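Local coordinates for protein peroxiredoxin 6 (Arenicola marina, PDB 2V2G) that probably reduces hydrogen peroxide and organic hydroperoxides to water and alcohols as a thiol-specific peroxidase, at residues D25-S30 and F131-D136. The protein carries 1 engineered substitution. Residues are numbered along the deposited sequence; the frame is centred on the assembly and turned at random.
Sequences DWLGNS and FIIGPD
L27 and I133 meet methyl to methyl, CD2 of the leucine lying 3.7 Å from CG2 of the isoleucine. Both CB atoms point toward the opposing segment, but the two side chains slant across one another and touch at these branch tips. L27 CG stands anti to its backbone N (chi1 -179°), beside the carbonyl carbon, and from there CD2 reaches I133 and also comes within 3.9 Å of G134 O. N29 starts out directed away, yet its amide end swings back until OD1 sits 3.5 Å from P135 CB, at the flank of the proline ring. A water donates to N29 OD1 (3.1 Å) and to P135 O (2.9 Å), tying amide to carbonyl. S30 O receives a CA-H...O contact from P135 CA at 3.4 Å, with 141° at the hydrogen. K137 NZ hydrogen-bonds both G28 O and P135 O. The turn entering strand 31-36 thus lies against the turn leaving strand 124-133 in the thioredoxin-like sheet. With no direct hydrogen bond between segments, apolar packing, the proline's contacts and one CA-H...O contact join them directly, a water and K137 bridge them, and buried S30 O lacks a conventional partner.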
loop_
_atom_site.group_PDB
_atom_site.type_symbol
_atom_site.label_atom_id
_atom_site.label_comp_id
_atom_site.label_asym_id
_atom_site.label_seq_id
_atom_site.Cartn_x
_atom_site.Cartn_y
_atom_site.Cartn_z
ATOM N N ASP A 25 -9.673 22.741 -5.160
ATOM C CA ASP A 25 -10.211 23.854 -4.324
ATOM C C ASP A 25 -10.413 23.360 -2.886
ATOM O O ASP A 25 -10.102 24.045 -1.916
ATOM C CB ASP A 25 -11.546 24.347 -4.863
ATOM C CG ASP A 25 -11.423 25.089 -6.201
ATOM O OD1 ASP A 25 -10.294 25.465 -6.579
ATOM O OD2 ASP A 25 -12.461 25.381 -6.834
ATOM N N TRP A 26 -10.974 22.173 -2.777
ATOM C CA TRP A 26 -11.289 21.565 -1.498
ATOM C C TRP A 26 -9.995 21.230 -0.774
ATOM O O TRP A 26 -9.840 21.556 0.414
ATOM C CB TRP A 26 -12.126 20.280 -1.694
ATOM C CG TRP A 26 -12.352 19.576 -0.402
ATOM C CD1 TRP A 26 -13.316 19.850 0.533
ATOM C CD2 TRP A 26 -11.550 18.546 0.148
ATOM N NE1 TRP A 26 -13.174 19.008 1.602
ATOM C CE2 TRP A 26 -12.087 18.222 1.410
ATOM C CE3 TRP A 26 -10.422 17.870 -0.297
ATOM C CZ2 TRP A 26 -11.540 17.227 2.216
ATOM C CZ3 TRP A 26 -9.868 16.861 0.530
ATOM C CH2 TRP A 26 -10.448 16.596 1.782
ATOM N N LEU A 27 -9.057 20.645 -1.484
ATOM C CA LEU A 27 -7.786 20.284 -0.884
ATOM C C LEU A 27 -6.943 21.537 -0.524
ATOM O O LEU A 27 -6.388 21.645 0.592
ATOM C CB LEU A 27 -6.957 19.321 -1.752
ATOM C CG LEU A 27 -5.629 18.894 -1.144
ATOM C CD1 LEU A 27 -5.877 18.092 0.120
ATOM C CD2 LEU A 27 -4.775 17.991 -2.096
ATOM N N GLY A 28 -6.859 22.497 -1.455
ATOM C CA GLY A 28 -6.004 23.645 -1.178
ATOM C C GLY A 28 -4.527 23.277 -1.002
ATOM O O GLY A 28 -4.038 22.264 -1.535
ATOM N N ASN A 29 -3.816 24.127 -0.246
ATOM C CA ASN A 29 -2.364 23.993 -0.072
ATOM C C ASN A 29 -2.068 23.055 1.126
ATOM O O ASN A 29 -1.496 23.486 2.134
ATOM C CB ASN A 29 -1.793 25.391 0.141
ATOM C CG ASN A 29 -0.321 25.427 0.339
ATOM O OD1 ASN A 29 0.403 24.612 -0.214
ATOM N ND2 ASN A 29 0.158 26.430 1.136
ATOM N N SER A 30 -2.598 21.852 1.052
ATOM C CA SER A 30 -2.603 20.903 2.159
ATOM C C SER A 30 -2.294 19.505 1.670
ATOM O O SER A 30 -2.670 19.168 0.535
ATOM C CB SER A 30 -3.991 20.841 2.782
ATOM O OG SER A 30 -3.995 20.070 3.961
ATOM N N PHE A 131 -5.060 7.136 -1.627
ATOM C CA PHE A 131 -4.199 8.013 -2.345
ATOM C C PHE A 131 -3.748 9.132 -1.388
ATOM O O PHE A 131 -4.571 9.813 -0.831
ATOM C CB PHE A 131 -4.883 8.669 -3.578
ATOM C CG PHE A 131 -5.429 7.684 -4.557
ATOM C CD1 PHE A 131 -4.608 7.110 -5.522
ATOM C CD2 PHE A 131 -6.767 7.255 -4.448
ATOM C CE1 PHE A 131 -5.112 6.175 -6.423
ATOM C CE2 PHE A 131 -7.262 6.329 -5.340
ATOM C CZ PHE A 131 -6.391 5.724 -6.289
ATOM N N ILE A 132 -2.441 9.257 -1.228
ATOM C CA ILE A 132 -1.812 10.342 -0.440
ATOM C C ILE A 132 -1.332 11.405 -1.408
ATOM O O ILE A 132 -0.503 11.173 -2.264
ATOM C CB ILE A 132 -0.687 9.915 0.509
ATOM C CG1 ILE A 132 -1.167 8.711 1.315
ATOM C CG2 ILE A 132 -0.323 11.111 1.353
ATOM C CD1 ILE A 132 -0.205 8.143 2.415
ATOM N N ILE A 133 -1.866 12.620 -1.233
ATOM C CA ILE A 133 -1.689 13.705 -2.216
ATOM C C ILE A 133 -0.981 14.859 -1.495
ATOM O O ILE A 133 -1.350 15.236 -0.340
ATOM C CB ILE A 133 -3.078 14.200 -2.823
ATOM C CG1 ILE A 133 -3.788 12.978 -3.518
ATOM C CG2 ILE A 133 -2.893 15.365 -3.834
ATOM C CD1 ILE A 133 -5.186 12.749 -3.036
ATOM N N GLY A 134 0.066 15.371 -2.095
ATOM C CA GLY A 134 0.787 16.488 -1.473
ATOM C C GLY A 134 0.112 17.821 -1.686
ATOM O O GLY A 134 -0.851 17.959 -2.469
ATOM N N PRO A 135 0.616 18.860 -0.999
ATOM C CA PRO A 135 0.062 20.210 -1.211
ATOM C C PRO A 135 0.270 20.753 -2.627
ATOM O O PRO A 135 -0.339 21.756 -3.007
ATOM C CB PRO A 135 0.802 21.087 -0.153
ATOM C CG PRO A 135 1.908 20.364 0.268
ATOM C CD PRO A 135 1.719 18.881 -0.014
ATOM N N ASP A 136 1.145 20.108 -3.381
ATOM C CA ASP A 136 1.380 20.441 -4.773
ATOM C C ASP A 136 0.434 19.676 -5.730
ATOM O O ASP A 136 0.525 19.864 -6.959
ATOM C CB ASP A 136 2.814 20.155 -5.127
ATOM C CG ASP A 136 3.193 18.663 -4.918
ATOM O OD1 ASP A 136 2.344 17.849 -4.488
ATOM O OD2 ASP A 136 4.386 18.317 -5.139
HETATM O O HOH W 1 -1.083 24.546 -2.951
#